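Local coordinates for protein ribulose bisphosphate carboxylase (Hyperthermus butylicus DSM 5456, PDB 6HUN) that probably adds carbon dioxide and water to ribulose 1,5-bisphosphate, yielding two molecules of 3-phosphoglycerate, as a magnesium-dependent archaeal form III Rubisco, at residues A[56-61]-A[130-135]; A[43-48]-A[120-125]; A[27-32]-A[65-70]; A[92-97]-A[362-367]. All coordinates share one frame; numbering follows the deposited sequence. Where two conformers were deposited one is given.

In the fold
Contacts 1, 2 and 3 cluster in the N-terminal domain, with centres 10 to 13 Å apart, whereas contact 4, its centre 14 to 20 Å from theirs, joins that domain to 362-367 of the catalytic region. Along the chain, contacts 1, 2 and 3 interleave; contact 4 opens after contact 3 has closed but interleaves with contacts 1 and 2. The mixed sheet links contacts 1, 2 and 4: strands 41-49 and 132-141 are neighbours in it, and 87-93 lies at its edge. Helix 55-65 carries one side of contact 1 and runs into the loop of contact 3. Contacts 1, 2 and 3 also touch the second subunit, so the domain's internal packing borders the dimer interface.

Contact 1 (A[56-61]-A[130-135]); sequences KDAAGR and KAIAGL
Arg61 of helix 55-65 lays the aliphatic part of its side chain against Ala131, in the turn leading into strand 132-141. Its CD comes within 3.6 Å of Ala131 CB, and the guanidinium passes the same methyl obliquely. Nearly one helical turn earlier, the methyl of Ala58 points toward the opposing segment, and its CB meets Ile132 CD1 at 4.1 Å. Ile132 turns its CG1 branch beside its backbone N (chi1 -40°), and the terminal methyl reaches closer to the helix than the start of the side chain does. The Arg61 head is steered by Asp57 on the preceding turn: Arg61 NE donates to Asp57 OD1 across 2.8 Å in a salt bridge. The oxygen lies in the guanidinium plane, although the bond arrives from above the carboxylate plane. A water bridges Arg61 NH1 and Ala131 N, weakly on both sides. Farther out, Ala58 also packs on Val47 and Pro49, Ala133 and Gly134 form a classic beta bulge opposite Thr48, and Arg304 of the second subunit bonds to Ile132 O. An alanine in place of Arg61 is likely to leave the Asp57 carboxylate without its charged mate and open a gap beside the Ala131 methyl. The helix thus meets the turn through methyl and methylene groups, the Arg61-Asp57 salt bridge stays within the helix, and the polar link across is a weak, water-mediated one.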
loop_
_atom_site.group_PDB
_atom_site.type_symbol
_atom_site.label_atom_id
_atom_site.label_comp_id
_atom_site.label_asym_id
_atom_site.label_seq_id
_atom_site.Cartn_x
_atom_site.Cartn_y
_atom_site.Cartn_z
ATOM N N LYS A 56 21.901 15.910 11.005
ATOM C CA LYS A 56 22.795 15.613 9.903
ATOM C C LYS A 56 23.038 14.123 9.792
ATOM O O LYS A 56 23.095 13.588 8.679
ATOM C CB LYS A 56 24.102 16.364 10.093
ATOM C CG LYS A 56 23.932 17.791 9.734
ATOM C CD LYS A 56 25.268 18.283 9.278
ATOM C CE LYS A 56 25.090 19.355 8.278
ATOM N NZ LYS A 56 24.027 20.315 8.712
ATOM N N ASP A 57 23.206 13.446 10.934
ATOM C CA ASP A 57 23.350 11.991 10.943
ATOM C C ASP A 57 22.093 11.314 10.379
ATOM O O ASP A 57 22.179 10.439 9.504
ATOM C CB ASP A 57 23.623 11.522 12.365
ATOM C CG ASP A 57 24.040 10.058 12.444
ATOM O OD1 ASP A 57 23.956 9.348 11.423
ATOM O OD2 ASP A 57 24.470 9.616 13.544
ATOM N N ALA A 58 20.914 11.690 10.895
ATOM C CA ALA A 58 19.673 11.097 10.395
ATOM C C ALA A 58 19.549 11.323 8.899
ATOM O O ALA A 58 19.207 10.405 8.155
ATOM C CB ALA A 58 18.473 11.689 11.128
ATOM N N ALA A 59 19.923 12.526 8.434
ATOM C CA ALA A 59 19.717 12.881 7.035
ATOM C C ALA A 59 20.642 12.093 6.117
ATOM O O ALA A 59 20.234 11.702 5.019
ATOM C CB ALA A 59 19.903 14.387 6.819
ATOM N N GLY A 60 21.893 11.869 6.521
ATOM C CA GLY A 60 22.773 11.054 5.696
ATOM C C GLY A 60 22.348 9.600 5.670
ATOM O O GLY A 60 22.494 8.918 4.652
ATOM N N ARG A 61 21.798 9.109 6.779
ATOM C CA ARG A 61 21.283 7.749 6.778
ATOM C C ARG A 61 20.104 7.618 5.852
ATOM O O ARG A 61 19.998 6.619 5.145
ATOM C CB ARG A 61 20.894 7.310 8.183
ATOM C CG ARG A 61 22.101 6.932 9.060
ATOM C CD ARG A 61 21.673 6.879 10.495
ATOM N NE ARG A 61 22.830 6.744 11.365
ATOM C CZ ARG A 61 23.210 5.584 11.881
ATOM N NH1 ARG A 61 22.506 4.495 11.602
ATOM N NH2 ARG A 61 24.300 5.514 12.651
ATOM N N LYS A 130 16.144 2.728 12.777
ATOM C CA LYS A 130 16.203 3.019 14.214
ATOM C C LYS A 130 16.625 4.463 14.520
ATOM O O LYS A 130 16.292 5.006 15.591
ATOM C CB LYS A 130 17.196 2.072 14.915
ATOM C CG LYS A 130 17.021 0.565 14.712
ATOM C CD LYS A 130 18.372 -0.132 15.037
ATOM C CE LYS A 130 19.105 0.675 16.138
ATOM N NZ LYS A 130 20.596 0.507 16.208
ATOM N N ALA A 131 17.398 5.092 13.635
ATOM C CA ALA A 131 17.832 6.467 13.840
ATOM C C ALA A 131 16.699 7.477 13.706
ATOM O O ALA A 131 16.895 8.663 14.006
ATOM C CB ALA A 131 18.926 6.824 12.827
ATOM N N ILE A 132 15.529 7.040 13.245
ATOM C CA ILE A 132 14.415 7.923 12.924
ATOM C C ILE A 132 13.309 7.674 13.931
ATOM O O ILE A 132 12.790 6.547 14.023
ATOM C CB ILE A 132 13.879 7.672 11.495
ATOM C CG1 ILE A 132 15.017 7.419 10.530
ATOM C CG2 ILE A 132 13.131 8.896 11.005
ATOM C CD1 ILE A 132 15.855 8.698 10.290
ATOM N N ALA A 133 12.860 8.739 14.621
ATOM C CA ALA A 133 11.631 8.594 15.403
ATOM C C ALA A 133 10.365 8.924 14.576
ATOM O O ALA A 133 9.275 8.386 14.857
ATOM C CB ALA A 133 11.705 9.488 16.640
ATOM N N GLY A 134 10.499 9.763 13.561
ATOM C CA GLY A 134 9.405 10.019 12.616
ATOM C C GLY A 134 9.967 10.459 11.283
ATOM O O GLY A 134 10.980 11.176 11.231
ATOM N N LEU A 135 9.324 10.041 10.178
ATOM C CA LEU A 135 9.784 10.407 8.835
ATOM C C LEU A 135 8.501 10.617 8.038
ATOM O O LEU A 135 7.690 9.673 7.890
ATOM C CB LEU A 135 10.661 9.274 8.255
ATOM C CG LEU A 135 11.075 9.632 6.817
ATOM C CD1 LEU A 135 12.002 10.866 6.861
ATOM C CD2 LEU A 135 11.772 8.416 6.243
HETATM O O HOH W 1 19.330 3.670 11.366
#

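Contact 2 (A[43-48]-A[120-125]); sequences AVFRVT and SSILGN
Phe45 and Ala43, two residues apart on strand 41-49, both reach Ile122 in the last turn of helix 115-122. The CG2 branch of Ile122 serves both: it stands 4.3 Å from Phe45 CZ and 4.4 Å from Ala43 CB. The phenyl ring also turns its edge to the helix end, where Ile122 O lies near the ring plane and 4.0 Å from Phe45 CE1. With CG anti to the carbonyl carbon (chi1 -61°), the far end of the ring comes closer to Ile122 than the start of the side chain. All three residues are buried, and this small apolar patch is the closest-fitting part of the contact.

Beyond it the segments diverge. Leu123 comes no nearer than 6.2 Å with its side chain, and the chain beyond bends at Gly124, where a side chain would clash with Ser120 O. This side looks instead to the second subunit: Ser121 OG bonds to Asn207 ND2 of that subunit, and Leu123 packs on its Phe298. On the strand, the partly exposed Arg46 makes a salt bridge with Asp96, while Phe45 is further enclosed by Ile62, Val103 and Val137. A helix end seated on alternate residues of a sheet strand fits the alpha/beta N-terminal domain of Rubisco large subunits, here with the same helix end facing the partner chain of the dimer.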
loop_
_atom_site.group_PDB
_atom_site.type_symbol
_atom_site.label_atom_id
_atom_site.label_comp_id
_atom_site.label_asym_id
_atom_site.label_seq_id
_atom_site.Cartn_x
_atom_site.Cartn_y
_atom_site.Cartn_z
ATOM N N ALA A 43 13.462 15.138 -3.036
ATOM C CA ALA A 43 12.470 14.789 -2.004
ATOM C C ALA A 43 12.609 15.765 -0.841
ATOM O O ALA A 43 13.731 16.078 -0.435
ATOM C CB ALA A 43 12.681 13.350 -1.489
ATOM N N VAL A 44 11.487 16.181 -0.245
ATOM C CA VAL A 44 11.505 16.936 0.995
ATOM C C VAL A 44 10.844 16.100 2.094
ATOM O O VAL A 44 9.693 15.640 1.955
ATOM C CB VAL A 44 10.885 18.331 0.848
ATOM C CG1 VAL A 44 9.511 18.253 0.219
ATOM C CG2 VAL A 44 10.861 18.995 2.211
ATOM N N PHE A 45 11.619 15.821 3.125
ATOM C CA PHE A 45 11.239 14.938 4.225
ATOM C C PHE A 45 11.080 15.786 5.468
ATOM O O PHE A 45 11.855 16.714 5.685
ATOM C CB PHE A 45 12.316 13.872 4.522
ATOM C CG PHE A 45 12.615 12.939 3.382
ATOM C CD1 PHE A 45 11.760 11.879 3.069
ATOM C CD2 PHE A 45 13.799 13.038 2.687
ATOM C CE1 PHE A 45 12.114 10.984 2.015
ATOM C CE2 PHE A 45 14.112 12.190 1.665
ATOM C CZ PHE A 45 13.249 11.148 1.311
ATOM N N ARG A 46 10.131 15.425 6.319
ATOM C CA ARG A 46 10.072 15.994 7.664
ATOM C C ARG A 46 10.605 14.940 8.637
ATOM O O ARG A 46 10.009 13.866 8.772
ATOM C CB ARG A 46 8.635 16.403 7.998
ATOM C CG ARG A 46 8.571 16.987 9.424
ATOM C CD ARG A 46 7.108 17.475 9.718
ATOM N NE ARG A 46 7.059 18.235 10.975
ATOM C CZ ARG A 46 5.999 18.956 11.339
ATOM N NH1 ARG A 46 4.926 19.002 10.546
ATOM N NH2 ARG A 46 6.019 19.657 12.488
ATOM N N VAL A 47 11.745 15.219 9.261
ATOM C CA VAL A 47 12.560 14.203 9.938
ATOM C C VAL A 47 12.597 14.550 11.409
ATOM O O VAL A 47 12.989 15.673 11.778
ATOM C CB VAL A 47 14.001 14.150 9.383
ATOM C CG1 VAL A 47 14.837 13.061 10.069
ATOM C CG2 VAL A 47 13.995 14.005 7.820
ATOM N N THR A 48 12.211 13.590 12.235
ATOM C CA THR A 48 12.378 13.637 13.681
ATOM C C THR A 48 13.435 12.605 14.078
ATOM O O THR A 48 13.141 11.388 14.135
ATOM C CB THR A 48 11.064 13.368 14.408
ATOM O OG1 THR A 48 10.062 14.296 13.973
ATOM C CG2 THR A 48 11.272 13.501 15.929
ATOM N N SER A 120 9.789 1.924 -3.641
ATOM C CA SER A 120 10.705 1.110 -2.846
ATOM C C SER A 120 11.930 1.893 -2.395
ATOM O O SER A 120 12.573 1.485 -1.422
ATOM C CB SER A 120 11.173 -0.109 -3.634
ATOM O OG SER A 120 12.015 0.292 -4.701
ATOM N N SER A 121 12.273 2.976 -3.100
ATOM C CA SER A 121 13.418 3.834 -2.735
ATOM C C SER A 121 12.987 4.899 -1.732
ATOM O O SER A 121 13.382 4.898 -0.562
ATOM C CB SER A 121 13.946 4.526 -3.993
ATOM O OG SER A 121 14.784 3.581 -4.691
ATOM N N ILE A 122 12.144 5.797 -2.199
ATOM C CA ILE A 122 11.813 7.013 -1.434
ATOM C C ILE A 122 10.705 6.766 -0.411
ATOM O O ILE A 122 10.602 7.537 0.571
ATOM C CB ILE A 122 11.475 8.110 -2.438
ATOM C CG1 ILE A 122 12.803 8.523 -3.124
ATOM C CG2 ILE A 122 10.849 9.344 -1.804
ATOM C CD1 ILE A 122 12.606 9.542 -4.182
ATOM N N LEU A 123 9.891 5.725 -0.604
ATOM C CA LEU A 123 8.865 5.350 0.380
ATOM C C LEU A 123 9.156 4.001 1.001
ATOM O O LEU A 123 8.230 3.291 1.403
ATOM C CB LEU A 123 7.436 5.296 -0.240
ATOM C CG LEU A 123 7.099 6.579 -1.012
ATOM C CD1 LEU A 123 5.655 6.423 -1.599
ATOM C CD2 LEU A 123 7.199 7.805 -0.092
ATOM N N GLY A 124 10.428 3.621 1.146
ATOM C CA GLY A 124 10.659 2.219 1.480
ATOM C C GLY A 124 11.193 2.011 2.886
ATOM O O GLY A 124 10.540 2.367 3.877
ATOM N N ASN A 125 12.404 1.448 3.005
ATOM C CA ASN A 125 12.906 1.075 4.327
ATOM C C ASN A 125 13.183 2.270 5.231
ATOM O O ASN A 125 13.402 2.075 6.454
ATOM C CB ASN A 125 14.235 0.315 4.168
ATOM C CG ASN A 125 14.055 -1.114 3.726
ATOM O OD1 ASN A 125 12.955 -1.656 3.779
ATOM N ND2 ASN A 125 15.154 -1.744 3.286
#

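Contact 3 (A[27-32]-A[65-70]); sequences LEFVDE and ESSVGT
Phe29 reaches from a short 3-10 segment to Val68, Gly69 and Thr70, joining the stretch before strand 41-49 to the loop after helix 55-65 in the Rubisco N-terminal domain. The aromatic side chain and that of Val68 cross obliquely, with Val68 CG2 at the ring edge, near its plane and 4.2 Å from Phe29 CE2. Thr70 and Ser67 come to the same ring at a slant: Thr70 CG2 is 4.3 Å from Phe29 CE1, and Ser67 OG lies at the same distance from Phe29 CE2. The serine hydroxyl, however, is engaged with Ala63 O and Ala86 N. With CG anti to its carbonyl carbon (chi1 -67°), Phe29 directs its ring against the loop, and the ring also rests on Ala63 and Ala64 of helix 55-65 and forms a cation-pi pair with Lys85. The loop in turn borders the second subunit, where Val68 packs on Leu180 of that chain and Ser67 O bonds to its Asn207. Gly69 adopts a positive phi (65°), a conformation that favours glycine. Its carbonyl oxygen, buried here with no hydrogen-bond partner in the model, lies 3.4 Å from Phe29 CZ.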
loop_
_atom_site.group_PDB
_atom_site.type_symbol
_atom_site.label_atom_id
_atom_site.label_comp_id
_atom_site.label_asym_id
_atom_site.label_seq_id
_atom_site.Cartn_x
_atom_site.Cartn_y
_atom_site.Cartn_z
ATOM N N LEU A 27 28.231 11.042 6.891
ATOM C CA LEU A 27 28.552 12.425 6.533
ATOM C C LEU A 27 28.787 12.559 5.035
ATOM O O LEU A 27 28.576 13.629 4.462
ATOM C CB LEU A 27 29.797 12.931 7.314
ATOM C CG LEU A 27 31.285 12.702 6.929
ATOM C CD1 LEU A 27 31.904 13.811 6.018
ATOM C CD2 LEU A 27 32.237 12.547 8.144
ATOM N N GLU A 28 29.217 11.478 4.395
ATOM C CA GLU A 28 29.489 11.448 2.962
ATOM C C GLU A 28 28.243 11.706 2.109
ATOM O O GLU A 28 28.370 11.999 0.908
ATOM C CB GLU A 28 30.139 10.089 2.658
ATOM C CG GLU A 28 29.790 9.434 1.333
ATOM C CD GLU A 28 30.758 8.332 0.917
ATOM O OE1 GLU A 28 31.608 7.923 1.756
ATOM O OE2 GLU A 28 30.675 7.892 -0.262
ATOM N N PHE A 29 27.049 11.658 2.699
ATOM C CA PHE A 29 25.815 11.854 1.942
ATOM C C PHE A 29 25.173 13.208 2.185
ATOM O O PHE A 29 24.072 13.450 1.686
ATOM C CB PHE A 29 24.805 10.736 2.265
ATOM C CG PHE A 29 25.250 9.376 1.787
ATOM C CD1 PHE A 29 26.171 8.638 2.515
ATOM C CD2 PHE A 29 24.772 8.858 0.591
ATOM C CE1 PHE A 29 26.618 7.399 2.080
ATOM C CE2 PHE A 29 25.201 7.617 0.151
ATOM C CZ PHE A 29 26.142 6.880 0.906
ATOM N N VAL A 30 25.824 14.077 2.952
ATOM C CA VAL A 30 25.333 15.400 3.315
ATOM C C VAL A 30 26.272 16.418 2.694
ATOM O O VAL A 30 27.481 16.184 2.653
ATOM C CB VAL A 30 25.283 15.571 4.844
ATOM C CG1 VAL A 30 24.634 16.874 5.214
ATOM C CG2 VAL A 30 24.518 14.413 5.479
ATOM N N ASP A 31 25.720 17.538 2.206
ATOM C CA ASP A 31 26.514 18.577 1.537
ATOM C C ASP A 31 25.708 19.847 1.367
ATOM O O ASP A 31 25.073 20.037 0.331
ATOM C CB ASP A 31 26.978 18.090 0.174
ATOM C CG ASP A 31 27.921 19.075 -0.525
ATOM O OD1 ASP A 31 28.026 20.244 -0.090
ATOM O OD2 ASP A 31 28.563 18.648 -1.509
ATOM N N GLU A 32 25.711 20.717 2.365
ATOM C CA GLU A 32 24.835 21.879 2.301
ATOM C C GLU A 32 25.295 22.932 1.303
ATOM O O GLU A 32 24.645 23.983 1.181
ATOM C CB GLU A 32 24.708 22.501 3.680
ATOM C CG GLU A 32 24.134 21.575 4.719
ATOM C CD GLU A 32 24.125 22.256 6.052
ATOM O OE1 GLU A 32 24.913 21.849 6.937
ATOM O OE2 GLU A 32 23.375 23.256 6.184
ATOM N N GLU A 65 20.260 5.151 2.665
ATOM C CA GLU A 65 19.335 4.025 2.614
ATOM C C GLU A 65 18.399 4.125 1.414
ATOM O O GLU A 65 17.999 3.092 0.863
ATOM C CB GLU A 65 18.553 3.941 3.924
ATOM C CG GLU A 65 17.387 2.895 3.958
ATOM C CD GLU A 65 17.849 1.448 3.866
ATOM O OE1 GLU A 65 17.135 0.627 3.254
ATOM O OE2 GLU A 65 18.931 1.126 4.398
ATOM N N SER A 66 18.002 5.337 1.004
ATOM C CA SER A 66 17.104 5.478 -0.123
ATOM C C SER A 66 17.846 5.553 -1.457
ATOM O O SER A 66 17.218 5.808 -2.479
ATOM C CB SER A 66 16.183 6.706 0.064
ATOM O OG SER A 66 16.967 7.884 0.218
ATOM N N SER A 67 19.152 5.284 -1.474
ATOM C CA SER A 67 19.873 5.265 -2.748
ATOM C C SER A 67 20.798 4.045 -2.814
ATOM O O SER A 67 20.306 2.929 -2.985
ATOM C CB SER A 67 20.609 6.596 -3.007
ATOM O OG SER A 67 21.686 6.902 -2.139
ATOM N N VAL A 68 22.102 4.226 -2.624
ATOM C CA VAL A 68 23.091 3.179 -2.926
ATOM C C VAL A 68 23.601 2.472 -1.683
ATOM O O VAL A 68 24.541 1.683 -1.786
ATOM C CB VAL A 68 24.293 3.743 -3.707
ATOM C CG1 VAL A 68 23.822 4.276 -5.019
ATOM C CG2 VAL A 68 24.946 4.811 -2.914
ATOM N N GLY A 69 23.026 2.746 -0.508
ATOM C CA GLY A 69 23.555 2.095 0.680
ATOM C C GLY A 69 24.987 2.521 0.993
ATOM O O GLY A 69 25.491 3.568 0.571
ATOM N N THR A 70 25.669 1.659 1.726
ATOM C CA THR A 70 27.034 1.937 2.145
ATOM C C THR A 70 27.946 0.783 1.750
ATOM O O THR A 70 27.513 -0.287 1.317
ATOM C CB THR A 70 27.113 2.149 3.665
ATOM O OG1 THR A 70 26.180 1.263 4.300
ATOM C CG2 THR A 70 26.773 3.588 4.036
#

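Contact 4 (A[92-97]-A[362-367]); sequences HDLGDG and DLFHLE
The imidazole of His92 carries Leu363 on one face and Leu94 at its edge. Leu363 CD1 sits 3.5 Å from the His92 ring centroid and only 3° off the normal, a CH-pi contact in which the methyl is almost equally far from all five ring atoms. Leu94 CD2 lies in the plane of that ring, while Leu94 CD1 approaches the Phe364 ring obliquely, and both Leu94 methyls, CD1 and CD2, lie 4.1 Å from Phe364 CZ. With CG anti to the backbone N (chi1 179°) the His92 ring is carried out toward the loop, and chi2 (83°) turns its face to Leu363. A serine in place of His92 would probably strip the Leu363 methyl of its aromatic platform and leave Leu94 without a flank.

Behind this front, Asp362 organises the catalytic-region loop. Its OD1, at the Phe364 ring edge, accepts from Phe364 N in an Asx turn. Asp362 OD2 offers the syn lone pair to His365 ND1 over 2.6 Å, a nearly straight bond in the imidazole plane. On the other segment, Asp93 OD1 closes a second Asx turn with Gly95 N at 2.7 Å.

The end of strand 87-93 and the turn after it thus meet the loop between strands 355-356 and 368-369 beside the mixed sheet: Leu363 touches Leu100 on strand 99-105, Phe364 touches Arg46 and Glu138 on strands 41-49 and 132-141, and His365 bonds to Glu343 of helix 339-352.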
loop_
_atom_site.group_PDB
_atom_site.type_symbol
_atom_site.label_atom_id
_atom_site.label_comp_id
_atom_site.label_asym_id
_atom_site.label_seq_id
_atom_site.Cartn_x
_atom_site.Cartn_y
_atom_site.Cartn_z
ATOM N N HIS A 92 16.026 22.662 7.301
ATOM C CA HIS A 92 15.188 23.703 7.876
ATOM C C HIS A 92 14.626 23.204 9.197
ATOM O O HIS A 92 13.844 22.240 9.244
ATOM C CB HIS A 92 14.076 24.146 6.932
ATOM C CG HIS A 92 13.190 25.208 7.508
ATOM N ND1 HIS A 92 13.519 26.550 7.483
ATOM C CD2 HIS A 92 12.002 25.128 8.154
ATOM C CE1 HIS A 92 12.558 27.249 8.056
ATOM N NE2 HIS A 92 11.622 26.414 8.467
ATOM N N ASP A 93 15.042 23.873 10.285
ATOM C CA ASP A 93 14.614 23.499 11.631
ATOM C C ASP A 93 13.197 24.026 11.890
ATOM O O ASP A 93 12.953 25.238 11.802
ATOM C CB ASP A 93 15.649 24.035 12.619
ATOM C CG ASP A 93 15.321 23.765 14.053
ATOM O OD1 ASP A 93 14.240 23.279 14.388
ATOM O OD2 ASP A 93 16.175 24.136 14.888
ATOM N N LEU A 94 12.240 23.115 12.158
ATOM C CA LEU A 94 10.850 23.505 12.357
ATOM C C LEU A 94 10.574 23.974 13.785
ATOM O O LEU A 94 9.446 24.410 14.078
ATOM C CB LEU A 94 9.895 22.358 11.984
ATOM C CG LEU A 94 9.762 22.056 10.467
ATOM C CD1 LEU A 94 8.930 20.818 10.091
ATOM C CD2 LEU A 94 9.227 23.258 9.671
ATOM N N GLY A 95 11.572 23.874 14.664
ATOM C CA GLY A 95 11.537 24.352 16.036
ATOM C C GLY A 95 10.773 23.469 16.985
ATOM O O GLY A 95 10.525 23.866 18.127
ATOM N N ASP A 96 10.408 22.271 16.555
ATOM C CA ASP A 96 9.589 21.385 17.355
ATOM C C ASP A 96 10.251 20.032 17.548
ATOM O O ASP A 96 9.594 19.109 18.019
ATOM C CB ASP A 96 8.216 21.183 16.717
ATOM C CG ASP A 96 8.285 20.396 15.401
ATOM O OD1 ASP A 96 9.397 20.326 14.795
ATOM O OD2 ASP A 96 7.239 19.822 15.027
ATOM N N GLY A 97 11.526 19.894 17.222
ATOM C CA GLY A 97 12.151 18.591 17.232
ATOM C C GLY A 97 12.270 17.935 15.868
ATOM O O GLY A 97 12.954 16.894 15.745
ATOM N N ASP A 362 6.259 28.798 1.487
ATOM C CA ASP A 362 5.772 27.458 1.793
ATOM C C ASP A 362 6.892 26.466 1.481
ATOM O O ASP A 362 7.212 26.241 0.312
ATOM C CB ASP A 362 4.504 27.150 0.996
ATOM C CG ASP A 362 4.091 25.685 1.082
ATOM O OD1 ASP A 362 4.461 24.994 2.084
ATOM O OD2 ASP A 362 3.389 25.207 0.131
ATOM N N LEU A 363 7.463 25.837 2.513
ATOM C CA LEU A 363 8.587 24.928 2.322
ATOM C C LEU A 363 8.155 23.470 2.220
ATOM O O LEU A 363 8.991 22.614 1.909
ATOM C CB LEU A 363 9.599 25.107 3.455
ATOM C CG LEU A 363 10.217 26.510 3.574
ATOM C CD1 LEU A 363 10.998 26.584 4.854
ATOM C CD2 LEU A 363 11.125 26.770 2.372
ATOM N N PHE A 364 6.867 23.176 2.419
ATOM C CA PHE A 364 6.376 21.808 2.469
ATOM C C PHE A 364 6.041 21.236 1.092
ATOM O O PHE A 364 5.686 20.057 0.993
ATOM C CB PHE A 364 5.130 21.746 3.345
ATOM C CG PHE A 364 5.427 21.846 4.807
ATOM C CD1 PHE A 364 5.511 23.086 5.419
ATOM C CD2 PHE A 364 5.597 20.701 5.572
ATOM C CE1 PHE A 364 5.787 23.191 6.780
ATOM C CE2 PHE A 364 5.866 20.793 6.927
ATOM C CZ PHE A 364 5.990 22.000 7.538
ATOM N N HIS A 365 6.112 22.054 0.038
ATOM C CA HIS A 365 5.796 21.617 -1.309
ATOM C C HIS A 365 6.875 22.174 -2.228
ATOM O O HIS A 365 7.546 23.156 -1.894
ATOM C CB HIS A 365 4.397 22.102 -1.802
ATOM C CG HIS A 365 3.276 21.773 -0.869
ATOM N ND1 HIS A 365 2.688 22.718 -0.054
ATOM C CD2 HIS A 365 2.623 20.611 -0.635
ATOM C CE1 HIS A 365 1.747 22.139 0.675
ATOM N NE2 HIS A 365 1.669 20.872 0.324
ATOM N N LEU A 366 7.012 21.562 -3.389
ATOM C CA LEU A 366 8.041 21.953 -4.354
ATOM C C LEU A 366 7.391 22.421 -5.638
ATOM O O LEU A 366 6.260 22.065 -5.947
ATOM C CB LEU A 366 8.959 20.760 -4.666
ATOM C CG LEU A 366 9.783 20.262 -3.472
ATOM C CD1 LEU A 366 10.157 18.784 -3.593
ATOM C CD2 LEU A 366 11.012 21.098 -3.359
ATOM N N GLU A 367 8.104 23.216 -6.411
ATOM C CA GLU A 367 7.575 23.610 -7.714
ATOM C C GLU A 367 7.538 22.370 -8.608
ATOM O O GLU A 367 8.414 21.513 -8.500
ATOM C CB GLU A 367 8.465 24.738 -8.259
ATOM C CG GLU A 367 8.586 24.823 -9.726
ATOM C CD GLU A 367 9.520 25.942 -10.125
ATOM O OE1 GLU A 367 9.443 27.051 -9.532
ATOM O OE2 GLU A 367 10.360 25.687 -11.011
#